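PDB 6R7V: mirolysin from Tannerella forsythia, which probably cleaves peptide bonds as a zinc-dependent metzincin of the pappalysin family and is held latent, as the zymogen, by a cysteine switch. Local coordinates for residues 59-70 and 186-195; 198-207 and 266-276. The protein carries 1 engineered substitution. All blocks are in the same frame, centred on the assembly; numbering follows the deposited sequence. Where two conformers were deposited one is given.

In the fold
Contact 1 and contact 2 follow one another along the chain, the first closing before the second opens, and their centres lie about 15 Å apart. Contact 1 ties the start of helix 64-77 to the loop leaving strand 182-185. The same connection runs on into contact 2, where the start of helix 203-212, which bears zinc ligands, meets the segment around the short strand 269-270. A salt bridge between Asp192 and Lys201 and packing of Gln70 against Ala205 join the two directly. Helix 64-77 also touches Thr206 and Tyr266, so it backs both the zinc-binding helix and the Met-turn region.

Contact 1: residues 59-70 and 186-195; sequences AQNISDAQIISQ and YKHFGRDGSA
Gln66, Ser69 and Gln70, on the first turns of helix 64-77, fasten the loop that leaves strand 182-185 by gripping its backbone from Phe189 to Ser194. The helix opens with Ser63 as N-cap, its OG accepting from Gln66 N. With CG anti to its own backbone N (chi1 -161°) and a bend at chi2, Gln66 sets its amide between the Phe189 carbonyl and the type II' turn of Asp192 to Ala195. NE2 donates to Phe189 O at 3.0 Å, in the carbonyl plane and on a lone pair. It also donates to Asp192 O, but from above that carbonyl's plane. At the other end of the amide, OE1 accepts from Ser194 N at 3.0 Å, from above its plane, and a water links it to Arg191 O. NE2's two acceptors, both near the amide plane, hold its rotation, with OE1 a third tie.

Ser69 OG works both ways, donating to Gln66 O at 2.7 Å and accepting from Arg191 N at 2.9 Å. Gln70 OE1 takes Gly190 N at 2.8 Å, tilted well above its carbonyl plane, while CG of the same residue lies over a face of the Phe189 ring, 3.8 Å from its centroid. Ahead of the helix, Gln60 CG sits over the centre of the Tyr186 ring at 3.6 Å; a water joins Gln60 NE2 to Tyr186 OH, and OE1 accepts from Asn56 N. Ile62 CD1 reaches Phe189 CD1 at 3.6 Å.

Beneath this polar seam, Ile62 and Phe189 pack on strand 152-157 and Ile67 on strands 45-55 and 118-122, while Arg191 reaches back to Glu76 near the helix's far end.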
loop_
_atom_site.group_PDB
_atom_site.type_symbol
_atom_site.label_atom_id
_atom_site.label_comp_id
_atom_site.label_asym_id
_atom_site.label_seq_id
_atom_site.Cartn_x
_atom_site.Cartn_y
_atom_site.Cartn_z
ATOM N N ALA A 59 20.133 -12.002 -7.737
ATOM C CA ALA A 59 19.806 -10.623 -7.317
ATOM C C ALA A 59 18.353 -10.519 -6.839
ATOM O O ALA A 59 18.035 -9.751 -5.906
ATOM C CB ALA A 59 20.005 -9.668 -8.486
ATOM N N GLN A 60 17.452 -11.274 -7.491
ATOM C CA GLN A 60 16.032 -11.225 -7.165
ATOM C C GLN A 60 15.681 -12.031 -5.910
ATOM O O GLN A 60 14.618 -11.835 -5.298
ATOM C CB GLN A 60 15.217 -11.731 -8.354
ATOM C CG GLN A 60 15.254 -10.751 -9.508
ATOM C CD GLN A 60 14.783 -11.329 -10.805
ATOM O OE1 GLN A 60 14.085 -12.345 -10.843
ATOM N NE2 GLN A 60 15.109 -10.667 -11.909
ATOM N N ASN A 61 16.582 -12.919 -5.503
ATOM C CA ASN A 61 16.380 -13.749 -4.316
ATOM C C ASN A 61 16.880 -12.992 -3.098
ATOM O O ASN A 61 17.914 -13.312 -2.529
ATOM C CB ASN A 61 17.137 -15.056 -4.517
ATOM C CG ASN A 61 16.726 -16.159 -3.602
ATOM O OD1 ASN A 61 15.748 -16.067 -2.848
ATOM N ND2 ASN A 61 17.492 -17.253 -3.653
ATOM N N ILE A 62 16.126 -11.971 -2.686
ATOM C CA ILE A 62 16.542 -11.052 -1.626
ATOM C C ILE A 62 16.574 -11.718 -0.245
ATOM O O ILE A 62 15.828 -12.648 0.020
ATOM C CB ILE A 62 15.688 -9.757 -1.628
ATOM C CG1 ILE A 62 14.203 -10.067 -1.327
ATOM C CG2 ILE A 62 15.863 -9.030 -2.980
ATOM C CD1 ILE A 62 13.403 -8.800 -0.892
ATOM N N SER A 63 17.418 -11.189 0.642
ATOM C CA SER A 63 17.691 -11.773 1.951
ATOM C C SER A 63 16.518 -11.688 2.930
ATOM O O SER A 63 15.641 -10.812 2.830
ATOM C CB SER A 63 18.923 -11.125 2.576
ATOM O OG SER A 63 18.647 -9.813 3.053
ATOM N N ASP A 64 16.507 -12.608 3.902
ATOM C CA ASP A 64 15.501 -12.590 4.954
ATOM C C ASP A 64 15.602 -11.252 5.720
ATOM O O ASP A 64 14.568 -10.645 6.033
ATOM C CB ASP A 64 15.724 -13.755 5.937
ATOM C CG ASP A 64 15.290 -15.139 5.491
ATOM O OD1 ASP A 64 15.439 -16.084 6.290
ATOM O OD2 ASP A 64 14.791 -15.275 4.342
ATOM N N ALA A 65 16.859 -10.776 5.992
ATOM C CA ALA A 65 17.101 -9.500 6.690
ATOM C C ALA A 65 16.492 -8.352 5.894
ATOM O O ALA A 65 15.921 -7.452 6.502
ATOM C CB ALA A 65 18.596 -9.263 6.914
ATOM N N GLN A 66 16.552 -8.402 4.556
ATOM C CA GLN A 66 15.963 -7.370 3.697
ATOM C C GLN A 66 14.434 -7.334 3.894
ATOM O O GLN A 66 13.816 -6.275 4.042
ATOM C CB GLN A 66 16.325 -7.609 2.231
ATOM C CG GLN A 66 16.163 -6.381 1.336
ATOM C CD GLN A 66 17.080 -5.233 1.707
ATOM O OE1 GLN A 66 18.219 -5.427 2.157
ATOM N NE2 GLN A 66 16.614 -4.020 1.481
ATOM N N ILE A 67 13.816 -8.517 3.961
ATOM C CA ILE A 67 12.374 -8.641 4.134
ATOM C C ILE A 67 11.935 -8.175 5.535
ATOM O O ILE A 67 10.955 -7.420 5.685
ATOM C CB ILE A 67 11.944 -10.076 3.871
ATOM C CG1 ILE A 67 12.153 -10.409 2.384
ATOM C CG2 ILE A 67 10.497 -10.291 4.333
ATOM C CD1 ILE A 67 12.092 -11.901 2.117
ATOM N N ILE A 68 12.699 -8.597 6.569
ATOM C CA ILE A 68 12.385 -8.174 7.938
ATOM C C ILE A 68 12.494 -6.639 8.047
ATOM O O ILE A 68 11.666 -6.011 8.720
ATOM C CB ILE A 68 13.369 -8.907 8.876
ATOM C CG1 ILE A 68 12.992 -10.410 8.938
ATOM C CG2 ILE A 68 13.458 -8.260 10.299
ATOM C CD1 ILE A 68 14.073 -11.292 9.539
ATOM N N SER A 69 13.474 -6.035 7.358
ATOM C CA SER A 69 13.583 -4.580 7.398
ATOM C C SER A 69 12.340 -3.938 6.776
ATOM O O SER A 69 11.918 -2.891 7.264
ATOM C CB SER A 69 14.844 -4.078 6.709
ATOM O OG SER A 69 14.768 -4.055 5.296
ATOM N N GLN A 70 11.709 -4.566 5.765
ATOM C CA GLN A 70 10.489 -3.985 5.215
ATOM C C GLN A 70 9.338 -4.035 6.215
ATOM O O GLN A 70 8.544 -3.077 6.310
ATOM C CB GLN A 70 10.080 -4.701 3.918
ATOM C CG GLN A 70 8.816 -4.099 3.283
ATOM C CD GLN A 70 9.046 -2.662 2.861
ATOM O OE1 GLN A 70 9.718 -2.416 1.864
ATOM N NE2 GLN A 70 8.490 -1.686 3.557
ATOM N N TYR A 186 11.648 -6.006 -6.549
ATOM C CA TYR A 186 12.686 -6.503 -5.635
ATOM C C TYR A 186 13.761 -5.469 -5.332
ATOM O O TYR A 186 14.368 -5.545 -4.263
ATOM C CB TYR A 186 13.313 -7.794 -6.190
ATOM C CG TYR A 186 14.327 -7.595 -7.297
ATOM C CD1 TYR A 186 13.926 -7.412 -8.621
ATOM C CD2 TYR A 186 15.693 -7.580 -7.023
ATOM C CE1 TYR A 186 14.855 -7.189 -9.639
ATOM C CE2 TYR A 186 16.627 -7.352 -8.029
ATOM C CZ TYR A 186 16.205 -7.172 -9.337
ATOM O OH TYR A 186 17.128 -6.997 -10.339
ATOM N N LYS A 187 14.047 -4.552 -6.271
ATOM C CA LYS A 187 15.104 -3.584 -6.016
ATOM C C LYS A 187 14.669 -2.522 -5.028
ATOM O O LYS A 187 15.500 -1.691 -4.644
ATOM C CB LYS A 187 15.513 -2.892 -7.329
ATOM C CG LYS A 187 16.315 -3.737 -8.278
ATOM C CD LYS A 187 16.511 -2.964 -9.573
ATOM C CE LYS A 187 17.340 -3.739 -10.556
ATOM N NZ LYS A 187 17.397 -3.045 -11.871
ATOM N N HIS A 188 13.378 -2.473 -4.653
ATOM C CA HIS A 188 12.897 -1.386 -3.809
ATOM C C HIS A 188 12.082 -1.936 -2.644
ATOM O O HIS A 188 11.075 -1.348 -2.244
ATOM C CB HIS A 188 12.098 -0.400 -4.682
ATOM C CG HIS A 188 12.925 0.103 -5.838
ATOM N ND1 HIS A 188 14.041 0.882 -5.624
ATOM C CD2 HIS A 188 12.809 -0.122 -7.171
ATOM C CE1 HIS A 188 14.570 1.119 -6.820
ATOM N NE2 HIS A 188 13.865 0.539 -7.783
ATOM N N PHE A 189 12.527 -3.080 -2.117
ATOM C CA PHE A 189 11.909 -3.761 -0.998
ATOM C C PHE A 189 12.854 -3.726 0.162
ATOM O O PHE A 189 14.039 -4.062 0.010
ATOM C CB PHE A 189 11.535 -5.216 -1.367
ATOM C CG PHE A 189 10.501 -5.839 -0.472
ATOM C CD1 PHE A 189 10.870 -6.722 0.538
ATOM C CD2 PHE A 189 9.160 -5.480 -0.578
ATOM C CE1 PHE A 189 9.900 -7.291 1.371
ATOM C CE2 PHE A 189 8.203 -6.032 0.269
ATOM C CZ PHE A 189 8.571 -6.970 1.204
ATOM N N GLY A 190 12.345 -3.315 1.313
ATOM C CA GLY A 190 13.195 -3.199 2.492
ATOM C C GLY A 190 13.950 -1.893 2.544
ATOM O O GLY A 190 13.886 -1.066 1.617
ATOM N N ARG A 191 14.675 -1.687 3.643
ATOM C CA ARG A 191 15.402 -0.439 3.869
ATOM C C ARG A 191 16.898 -0.660 3.785
ATOM O O ARG A 191 17.412 -1.579 4.427
ATOM C CB ARG A 191 15.014 0.117 5.244
ATOM C CG ARG A 191 15.780 1.392 5.611
ATOM C CD ARG A 191 14.997 2.222 6.627
ATOM N NE ARG A 191 14.856 1.505 7.900
ATOM C CZ ARG A 191 14.038 1.902 8.874
ATOM N NH1 ARG A 191 13.269 2.969 8.711
ATOM N NH2 ARG A 191 13.966 1.217 10.005
ATOM N N ASP A 192 17.607 0.211 3.031
ATOM C CA ASP A 192 19.067 0.122 2.863
ATOM C C ASP A 192 19.383 -1.293 2.305
ATOM O O ASP A 192 18.577 -1.816 1.532
ATOM C CB ASP A 192 19.807 0.487 4.182
ATOM C CG ASP A 192 19.412 1.854 4.732
ATOM O OD1 ASP A 192 18.993 2.723 3.932
ATOM O OD2 ASP A 192 19.536 2.062 5.966
ATOM N N GLY A 193 20.518 -1.899 2.668
ATOM C CA GLY A 193 20.843 -3.223 2.154
ATOM C C GLY A 193 20.858 -3.276 0.644
ATOM O O GLY A 193 21.516 -2.449 0.003
ATOM N N SER A 194 20.090 -4.226 0.076
ATOM C CA SER A 194 20.010 -4.414 -1.369
ATOM C C SER A 194 19.081 -3.429 -2.071
ATOM O O SER A 194 19.060 -3.393 -3.310
ATOM C CB SER A 194 19.557 -5.834 -1.703
ATOM O OG SER A 194 18.284 -6.128 -1.141
ATOM N N ALA A 195 18.320 -2.615 -1.311
ATOM C CA ALA A 195 17.395 -1.680 -1.963
ATOM C C ALA A 195 18.160 -0.558 -2.643
ATOM O O ALA A 195 19.196 -0.106 -2.134
ATOM C CB ALA A 195 16.405 -1.121 -0.961
HETATM O O HOH W 1 16.349 -8.018 -12.711
HETATM O O HOH W 2 18.882 -8.766 -0.299
HETATM O O HOH W 3 18.256 -4.286 5.037
HETATM O O HOH W 4 9.239 -0.818 -0.266
#

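Contact 2: residues 198-207 and 266-276; sequences PYDKGRTATH and YMDYTYDACMN. With ZN (zinc ion), chain D.
Arg203, at the start of helix 203-212, lies along the segment around strand 269-270 and meets it at nearly every atom. Its CB rests 3.6 Å from Asp272 CG and also nears Met275 SD. A bend at chi2 (63°) turns the chain so that CG touches the Tyr266 ring and CD passes Asp272 O. The guanidinium follows beside Tyr266, whose CE1 lies over one face, the two planes 53° apart. At the tip, Arg203 NH1 makes a weak bond to Asp272 O at 2.9 Å. NE and NH2 form salt bridges with Asp77 and Asp84.

Asp272 answers through OD2, which accepts from Lys201 N at 2.9 Å, on the anti side, and from Arg203 N, above the carboxylate plane. Its OD1 pairs with Arg4 of the N-terminal segment that carries Cys6. Nearby, Pro198 CB sits over the centre of the Tyr271 ring at 3.6 Å.

Deeper in, His207 donates from ND1 to Tyr266 O at 2.7 Å, in the carbonyl plane, and Met267 CE lies over the middle of its imidazole, 4.1 Å from the centroid, as expected of a metzincin Met-turn. NE2 binds the zinc ion at 2.0 Å, and His211, His217 and Cys6 complete the site. With ND1 committed as a donor to the backbone, the ring is held in orientation and NE2 is left to the metal, whose fourth protein ligand is the cysteine of the latency switch.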
loop_
_atom_site.group_PDB
_atom_site.type_symbol
_atom_site.label_atom_id
_atom_site.label_comp_id
_atom_site.label_asym_id
_atom_site.label_seq_id
_atom_site.Cartn_x
_atom_site.Cartn_y
_atom_site.Cartn_z
ATOM N N PRO A 198 16.830 6.025 -5.350
ATOM C CA PRO A 198 16.275 6.759 -4.203
ATOM C C PRO A 198 15.022 6.116 -3.571
ATOM O O PRO A 198 14.330 6.776 -2.787
ATOM C CB PRO A 198 15.955 8.120 -4.822
ATOM C CG PRO A 198 15.481 7.768 -6.201
ATOM C CD PRO A 198 16.314 6.572 -6.625
ATOM N N TYR A 199 14.722 4.866 -3.896
ATOM C CA TYR A 199 13.575 4.171 -3.319
ATOM C C TYR A 199 14.122 3.034 -2.473
ATOM O O TYR A 199 13.969 1.849 -2.780
ATOM C CB TYR A 199 12.575 3.718 -4.417
ATOM C CG TYR A 199 12.203 4.852 -5.344
ATOM C CD1 TYR A 199 11.360 5.875 -4.921
ATOM C CD2 TYR A 199 12.716 4.919 -6.635
ATOM C CE1 TYR A 199 11.042 6.937 -5.754
ATOM C CE2 TYR A 199 12.391 5.974 -7.487
ATOM C CZ TYR A 199 11.552 6.981 -7.040
ATOM O OH TYR A 199 11.215 8.022 -7.874
ATOM N N ASP A 200 14.848 3.424 -1.415
ATOM C CA ASP A 200 15.602 2.507 -0.563
ATOM C C ASP A 200 15.263 2.646 0.920
ATOM O O ASP A 200 16.056 2.220 1.753
ATOM C CB ASP A 200 17.115 2.706 -0.764
ATOM C CG ASP A 200 17.608 4.107 -0.441
ATOM O OD1 ASP A 200 16.765 5.052 -0.375
ATOM O OD2 ASP A 200 18.835 4.285 -0.330
ATOM N N LYS A 201 14.082 3.219 1.261
ATOM C CA LYS A 201 13.691 3.314 2.669
ATOM C C LYS A 201 12.395 2.547 2.935
ATOM O O LYS A 201 11.805 2.709 4.011
ATOM C CB LYS A 201 13.571 4.779 3.148
ATOM C CG LYS A 201 14.824 5.630 2.927
ATOM C CD LYS A 201 15.953 5.121 3.797
ATOM C CE LYS A 201 17.252 5.884 3.637
ATOM N NZ LYS A 201 18.266 5.284 4.525
ATOM N N GLY A 202 12.004 1.673 1.996
ATOM C CA GLY A 202 10.831 0.820 2.164
ATOM C C GLY A 202 9.507 1.520 1.989
ATOM O O GLY A 202 8.464 0.938 2.341
ATOM N N ARG A 203 9.506 2.735 1.390
ATOM C CA ARG A 203 8.229 3.443 1.252
ATOM C C ARG A 203 7.419 3.006 0.036
ATOM O O ARG A 203 6.248 3.352 -0.048
ATOM C CB ARG A 203 8.410 4.975 1.254
ATOM C CG ARG A 203 8.258 5.580 2.635
ATOM C CD ARG A 203 9.311 5.118 3.639
ATOM N NE ARG A 203 8.970 5.592 4.982
ATOM C CZ ARG A 203 9.462 6.700 5.521
ATOM N NH1 ARG A 203 10.290 7.477 4.826
ATOM N NH2 ARG A 203 9.092 7.070 6.741
ATOM N N THR A 204 7.993 2.287 -0.919
ATOM C CA THR A 204 7.193 1.762 -2.028
ATOM C C THR A 204 6.113 0.845 -1.423
ATOM O O THR A 204 4.930 0.931 -1.785
ATOM C CB THR A 204 8.064 1.053 -3.078
ATOM O OG1 THR A 204 9.009 2.006 -3.580
ATOM C CG2 THR A 204 7.244 0.511 -4.228
ATOM N N ALA A 205 6.501 -0.001 -0.463
ATOM C CA ALA A 205 5.484 -0.865 0.155
ATOM C C ALA A 205 4.556 -0.088 1.078
ATOM O O ALA A 205 3.389 -0.432 1.142
ATOM C CB ALA A 205 6.148 -2.012 0.920
ATOM N N THR A 206 5.050 0.950 1.797
ATOM C CA THR A 206 4.117 1.740 2.622
ATOM C C THR A 206 3.025 2.330 1.744
ATOM O O THR A 206 1.828 2.241 2.079
ATOM C CB THR A 206 4.877 2.880 3.333
ATOM O OG1 THR A 206 5.797 2.234 4.228
ATOM C CG2 THR A 206 3.954 3.766 4.177
ATOM N N HIS A 207 3.434 2.884 0.582
ATOM C CA HIS A 207 2.504 3.480 -0.374
ATOM C C HIS A 207 1.517 2.409 -0.910
ATOM O O HIS A 207 0.302 2.658 -0.956
ATOM C CB HIS A 207 3.360 4.082 -1.493
ATOM C CG HIS A 207 2.610 4.639 -2.656
ATOM N ND1 HIS A 207 2.494 6.003 -2.851
ATOM C CD2 HIS A 207 2.020 3.991 -3.690
ATOM C CE1 HIS A 207 1.834 6.141 -3.987
ATOM N NE2 HIS A 207 1.508 4.949 -4.511
ATOM N N TYR A 266 2.769 9.778 2.175
ATOM C CA TYR A 266 3.164 8.530 1.511
ATOM C C TYR A 266 2.420 8.257 0.216
ATOM O O TYR A 266 2.921 7.464 -0.603
ATOM C CB TYR A 266 2.925 7.334 2.448
ATOM C CG TYR A 266 3.703 7.413 3.754
ATOM C CD1 TYR A 266 5.083 7.536 3.760
ATOM C CD2 TYR A 266 3.049 7.398 4.981
ATOM C CE1 TYR A 266 5.796 7.678 4.949
ATOM C CE2 TYR A 266 3.759 7.494 6.180
ATOM C CZ TYR A 266 5.125 7.649 6.153
ATOM O OH TYR A 266 5.821 7.765 7.327
ATOM N N MET A 267 1.253 8.876 0.004
ATOM C CA MET A 267 0.465 8.628 -1.191
ATOM C C MET A 267 0.795 9.588 -2.336
ATOM O O MET A 267 0.055 9.643 -3.313
ATOM C CB MET A 267 -1.033 8.671 -0.861
ATOM C CG MET A 267 -1.433 7.613 0.199
ATOM S SD MET A 267 -0.738 5.931 -0.027
ATOM C CE MET A 267 -1.488 5.473 -1.620
ATOM N N ASP A 268 1.941 10.278 -2.244
ATOM C CA ASP A 268 2.441 11.062 -3.374
ATOM C C ASP A 268 3.480 10.179 -4.108
ATOM O O ASP A 268 3.569 8.974 -3.840
ATOM C CB ASP A 268 3.016 12.438 -2.914
ATOM C CG ASP A 268 2.920 13.530 -3.988
ATOM O OD1 ASP A 268 2.934 13.191 -5.188
ATOM O OD2 ASP A 268 2.812 14.704 -3.627
ATOM N N TYR A 269 4.241 10.762 -5.064
ATOM C CA TYR A 269 5.240 10.044 -5.861
ATOM C C TYR A 269 6.657 10.486 -5.539
ATOM O O TYR A 269 7.578 10.243 -6.320
ATOM C CB TYR A 269 4.989 10.218 -7.370
ATOM C CG TYR A 269 3.989 9.286 -8.018
ATOM C CD1 TYR A 269 3.399 8.245 -7.296
ATOM C CD2 TYR A 269 3.675 9.406 -9.368
ATOM C CE1 TYR A 269 2.539 7.338 -7.915
ATOM C CE2 TYR A 269 2.804 8.520 -9.991
ATOM C CZ TYR A 269 2.249 7.479 -9.264
ATOM O OH TYR A 269 1.357 6.632 -9.875
ATOM N N THR A 270 6.846 11.122 -4.385
ATOM C CA THR A 270 8.150 11.623 -3.986
ATOM C C THR A 270 9.120 10.502 -3.544
ATOM O O THR A 270 8.697 9.357 -3.311
ATOM C CB THR A 270 7.969 12.654 -2.881
ATOM O OG1 THR A 270 7.057 12.141 -1.930
ATOM C CG2 THR A 270 7.442 13.978 -3.426
ATOM N N TYR A 271 10.415 10.839 -3.426
ATOM C CA TYR A 271 11.448 9.911 -2.965
ATOM C C TYR A 271 11.148 9.394 -1.580
ATOM O O TYR A 271 10.613 10.133 -0.763
ATOM C CB TYR A 271 12.808 10.595 -2.901
ATOM C CG TYR A 271 13.481 10.934 -4.203
ATOM C CD1 TYR A 271 13.059 10.363 -5.407
ATOM C CD2 TYR A 271 14.585 11.768 -4.229
ATOM C CE1 TYR A 271 13.718 10.644 -6.610
ATOM C CE2 TYR A 271 15.261 12.037 -5.412
ATOM C CZ TYR A 271 14.818 11.484 -6.602
ATOM O OH TYR A 271 15.499 11.803 -7.761
ATOM N N ASP A 272 11.542 8.151 -1.292
ATOM C CA ASP A 272 11.278 7.585 0.016
ATOM C C ASP A 272 11.725 8.424 1.210
ATOM O O ASP A 272 11.004 8.490 2.217
ATOM C CB ASP A 272 12.001 6.261 0.142
ATOM C CG ASP A 272 11.445 5.089 -0.637
ATOM O OD1 ASP A 272 10.705 5.314 -1.620
ATOM O OD2 ASP A 272 11.773 3.957 -0.286
ATOM N N ALA A 273 12.936 8.999 1.144
ATOM C CA ALA A 273 13.475 9.761 2.267
ATOM C C ALA A 273 12.782 11.116 2.458
ATOM O O ALA A 273 13.011 11.756 3.493
ATOM C CB ALA A 273 14.974 9.956 2.102
ATOM N N CYS A 274 11.950 11.532 1.502
ATOM C CA CYS A 274 11.294 12.818 1.676
ATOM C C CYS A 274 9.805 12.638 2.062
ATOM O O CYS A 274 9.121 13.628 2.290
ATOM C CB CYS A 274 11.508 13.688 0.446
ATOM S SG CYS A 274 13.267 13.912 0.054
ATOM N N MET A 275 9.347 11.386 2.271
ATOM C CA MET A 275 8.027 11.080 2.794
ATOM C C MET A 275 8.078 10.882 4.287
ATOM O O MET A 275 9.063 10.349 4.815
ATOM C CB MET A 275 7.474 9.805 2.185
ATOM C CG MET A 275 7.260 9.906 0.730
ATOM S SD MET A 275 6.702 8.308 0.074
ATOM C CE MET A 275 5.845 8.941 -1.403
ATOM N N ASN A 276 6.994 11.219 4.987
ATOM C CA ASN A 276 7.049 11.026 6.432
ATOM C C ASN A 276 5.683 11.092 7.139
ATOM O O ASN A 276 5.674 11.104 8.372
ATOM C CB ASN A 276 8.029 12.030 7.096
ATOM C CG ASN A 276 7.776 13.432 6.612
ATOM O OD1 ASN A 276 6.669 13.944 6.749
ATOM N ND2 ASN A 276 8.782 14.065 5.992
HETATM ZN ZN ZN D . 0.236 4.407 -5.986
HETATM O O HOH W 5 14.902 8.665 -0.905
HETATM O O HOH W 6 10.074 10.636 -7.195
HETATM O O HOH W 7 10.807 1.804 -1.545
#